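Local coordinates for protein FACT complex subunit SPT16 (Ashbya gossypii, PDB 6A8M) that probably reorganises nucleosomes as a subunit of the FACT histone chaperone, here represented by the N-terminal, peptidase-like part of SPT16, at residues 320-325 and 415-420. Numbering follows the deposited sequence.
Sequences FLLLLQ and LQLADT
Leu321, Leu322 and Gln325 of the helix all touch Leu417. Its CB lies 3.9 Å from Leu321 CD2, and the same Leu321 methyl reaches Leu415 CB at 3.7 Å, so one branch of Leu321 spans two strand residues that face the helix. Leu321 CG stands anti to the backbone N (chi1 177°) and carries that methyl; Leu399 and Phe401 of strand 394-405 also touch the Leu321 side chain. This is the tight part. At Leu322, which is partly exposed, packing is sparser: a single methyl pair, CD2 to Leu417 CD2 at 3.8 Å, carries the touch. The pairing belongs to the M24 peptidase-like (pita-bread) fold, with helix 312-332 packed on the antiparallel sheet that holds strand 412-424, the two segments running 32° apart. Further along, the contact turns polar. Gln325 crosses Leu417 at about a right angle, its OE1 3.5 Å from Leu417 CD2. Its NE2 donates to the anti lone pair of Asp419 OD2 at 2.8 Å, nearly straight, with OD2 close to the amide plane. A water accepts from NE2 and donates to Leu417 O. Asp419 OD1 takes a salt bridge from Arg304 and a hydrogen bond with Thr432; OD2 also pairs with Lys436, which hydrogen-bonds Gln325 OE1 as well. An alanine at Gln325 would probably leave that water and Asp419 OD2 without their amide partner and strip Leu417 CD2 of the amide lying against it.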
ATOM      1  N   PHE A 320      -6.217 -18.538 -20.294  1.00 17.12           N
ATOM      2  CA  PHE A 320      -6.957 -17.303 -20.535  1.00 16.89           C
ATOM      3  C   PHE A 320      -6.613 -16.233 -19.509  1.00 16.17           C
ATOM      4  O   PHE A 320      -6.432 -15.064 -19.863  1.00 17.13           O
ATOM      5  CB  PHE A 320      -8.462 -17.567 -20.522  1.00 15.27           C
ATOM      6  CG  PHE A 320      -9.261 -16.307 -20.434  1.00 17.45           C
ATOM      7  CD1 PHE A 320      -9.429 -15.525 -21.555  1.00 19.68           C
ATOM      8  CD2 PHE A 320      -9.764 -15.860 -19.209  1.00 19.53           C
ATOM      9  CE1 PHE A 320     -10.136 -14.342 -21.482  1.00 20.07           C
ATOM     10  CE2 PHE A 320     -10.457 -14.673 -19.127  1.00 19.33           C
ATOM     11  CZ  PHE A 320     -10.640 -13.916 -20.255  1.00 18.90           C
ATOM     12  N   LEU A 321      -6.537 -16.609 -18.226  1.00 14.05           N
ATOM     13  CA  LEU A 321      -6.210 -15.640 -17.183  1.00 13.60           C
ATOM     14  C   LEU A 321      -4.894 -14.933 -17.483  1.00 14.77           C
ATOM     15  O   LEU A 321      -4.781 -13.715 -17.303  1.00 14.47           O
ATOM     16  CB  LEU A 321      -6.149 -16.345 -15.824  1.00 15.88           C
ATOM     17  CG  LEU A 321      -5.763 -15.540 -14.592  1.00 17.56           C
ATOM     18  CD1 LEU A 321      -6.812 -14.472 -14.324  1.00 16.54           C
ATOM     19  CD2 LEU A 321      -5.633 -16.487 -13.404  1.00 18.62           C
ATOM     20  N   LEU A 322      -3.895 -15.676 -17.979  1.00 16.21           N
ATOM     21  CA  LEU A 322      -2.634 -15.051 -18.380  1.00 16.28           C
ATOM     22  C   LEU A 322      -2.836 -14.035 -19.492  1.00 16.52           C
ATOM     23  O   LEU A 322      -2.256 -12.939 -19.455  1.00 18.93           O
ATOM     24  CB  LEU A 322      -1.638 -16.108 -18.848  1.00 18.14           C
ATOM     25  CG  LEU A 322      -0.925 -16.929 -17.792  1.00 18.60           C
ATOM     26  CD1 LEU A 322      -0.040 -17.973 -18.495  1.00 18.65           C
ATOM     27  CD2 LEU A 322      -0.105 -16.030 -16.861  1.00 18.55           C
ATOM     28  N   LEU A 323      -3.619 -14.403 -20.511  1.00 14.05           N
ATOM     29  CA  LEU A 323      -3.891 -13.510 -21.635  1.00 16.70           C
ATOM     30  C   LEU A 323      -4.637 -12.268 -21.183  1.00 17.41           C
ATOM     31  O   LEU A 323      -4.385 -11.168 -21.682  1.00 17.49           O
ATOM     32  CB  LEU A 323      -4.699 -14.250 -22.706  1.00 18.20           C
ATOM     33  CG  LEU A 323      -3.967 -15.431 -23.357  1.00 19.23           C
ATOM     34  CD1 LEU A 323      -4.829 -16.142 -24.366  1.00 21.52           C
ATOM     35  CD2 LEU A 323      -2.685 -14.923 -24.016  1.00 22.55           C
ATOM     36  N   LEU A 324      -5.552 -12.424 -20.225  1.00 16.23           N
ATOM     37  CA  LEU A 324      -6.300 -11.280 -19.707  1.00 15.32           C
ATOM     38  C   LEU A 324      -5.387 -10.317 -18.960  1.00 16.85           C
ATOM     39  O   LEU A 324      -5.479  -9.092 -19.131  1.00 15.25           O
ATOM     40  CB  LEU A 324      -7.429 -11.774 -18.797  1.00 14.40           C
ATOM     41  CG  LEU A 324      -8.172 -10.680 -18.021  1.00 13.75           C
ATOM     42  CD1 LEU A 324      -8.903  -9.784 -19.037  1.00 14.57           C
ATOM     43  CD2 LEU A 324      -9.170 -11.287 -17.056  1.00 14.01           C
ATOM     44  N   GLN A 325      -4.512 -10.846 -18.103  1.00 16.58           N
ATOM     45  CA  GLN A 325      -3.577  -9.970 -17.404  1.00 17.88           C
ATOM     46  C   GLN A 325      -2.709  -9.214 -18.397  1.00 18.37           C
ATOM     47  O   GLN A 325      -2.473  -8.011 -18.245  1.00 16.38           O
ATOM     48  CB  GLN A 325      -2.696 -10.773 -16.439  1.00 19.91           C
ATOM     49  CG  GLN A 325      -1.911  -9.837 -15.503  1.00 19.43           C
ATOM     50  CD  GLN A 325      -0.684 -10.467 -14.877  1.00 20.21           C
ATOM     51  OE1 GLN A 325       0.135 -11.096 -15.563  1.00 23.76           O
ATOM     52  NE2 GLN A 325      -0.530 -10.271 -13.572  1.00 16.72           N
ATOM     53  N   LEU A 415      -9.365 -19.040  -9.600  1.00 12.74           N
ATOM     54  CA  LEU A 415      -8.140 -18.621 -10.267  1.00 12.16           C
ATOM     55  C   LEU A 415      -7.781 -17.231  -9.795  1.00 13.71           C
ATOM     56  O   LEU A 415      -8.652 -16.368  -9.672  1.00 14.81           O
ATOM     57  CB  LEU A 415      -8.290 -18.594 -11.807  1.00 14.81           C
ATOM     58  CG  LEU A 415      -8.692 -19.930 -12.436  1.00 18.48           C
ATOM     59  CD1 LEU A 415      -9.059 -19.742 -13.909  1.00 21.67           C
ATOM     60  CD2 LEU A 415      -7.562 -20.954 -12.292  1.00 17.86           C
ATOM     61  N   GLN A 416      -6.491 -16.986  -9.590  1.00 12.80           N
ATOM     62  CA  GLN A 416      -6.105 -15.651  -9.186  1.00 11.66           C
ATOM     63  C   GLN A 416      -4.667 -15.386  -9.600  1.00 13.95           C
ATOM     64  O   GLN A 416      -3.790 -16.222  -9.393  1.00 16.58           O
ATOM     65  CB  GLN A 416      -6.282 -15.465  -7.674  1.00 13.41           C
ATOM     66  CG  GLN A 416      -5.966 -14.069  -7.209  1.00 16.27           C
ATOM     67  CD  GLN A 416      -6.429 -13.839  -5.799  1.00 16.58           C
ATOM     68  OE1 GLN A 416      -6.004 -14.552  -4.861  1.00 17.48           O
ATOM     69  NE2 GLN A 416      -7.328 -12.879  -5.633  1.00 17.70           N
ATOM     70  N   LEU A 417      -4.429 -14.200 -10.154  1.00 14.17           N
ATOM     71  CA  LEU A 417      -3.094 -13.810 -10.582  1.00 12.54           C
ATOM     72  C   LEU A 417      -2.911 -12.346 -10.232  1.00 11.13           C
ATOM     73  O   LEU A 417      -3.797 -11.543 -10.525  1.00 13.29           O
ATOM     74  CB  LEU A 417      -2.952 -14.008 -12.097  1.00 15.51           C
ATOM     75  CG  LEU A 417      -1.579 -13.820 -12.722  1.00 18.12           C
ATOM     76  CD1 LEU A 417      -0.633 -14.923 -12.233  1.00 19.55           C
ATOM     77  CD2 LEU A 417      -1.694 -13.825 -14.244  1.00 18.82           C
ATOM     78  N   ALA A 418      -1.771 -11.993  -9.633  1.00  9.84           N
ATOM     79  CA  ALA A 418      -1.488 -10.589  -9.346  1.00 10.91           C
ATOM     80  C   ALA A 418      -0.013 -10.298  -9.563  1.00 10.90           C
ATOM     81  O   ALA A 418       0.844 -11.135  -9.287  1.00 11.44           O
ATOM     82  CB  ALA A 418      -1.899 -10.201  -7.902  1.00 11.75           C
ATOM     83  N   ASP A 419       0.277  -9.085 -10.047  1.00 10.90           N
ATOM     84  CA  ASP A 419       1.643  -8.620 -10.201  1.00 10.18           C
ATOM     85  C   ASP A 419       1.699  -7.132  -9.903  1.00 11.74           C
ATOM     86  O   ASP A 419       0.701  -6.416 -10.030  1.00 12.43           O
ATOM     87  CB  ASP A 419       2.189  -8.895 -11.616  1.00 13.18           C
ATOM     88  CG  ASP A 419       2.627 -10.338 -11.784  1.00 13.34           C
ATOM     89  OD1 ASP A 419       3.654 -10.709 -11.191  1.00 14.41           O
ATOM     90  OD2 ASP A 419       1.935 -11.101 -12.484  1.00 14.88           O
ATOM     91  N   THR A 420       2.890  -6.673  -9.524  1.00  9.98           N
ATOM     92  CA  THR A 420       3.135  -5.255  -9.282  1.00 11.08           C
ATOM     93  C   THR A 420       3.655  -4.612 -10.564  1.00 10.89           C
ATOM     94  O   THR A 420       4.598  -5.115 -11.180  1.00 11.58           O
ATOM     95  CB  THR A 420       4.124  -5.107  -8.133  1.00 14.20           C
ATOM     96  OG1 THR A 420       3.566  -5.770  -6.986  1.00 12.76           O
ATOM     97  CG2 THR A 420       4.393  -3.645  -7.803  1.00 13.43           C
TER
HETATM   98  O   HOH W   1      -2.761  -9.570 -12.455  1.00 24.25           O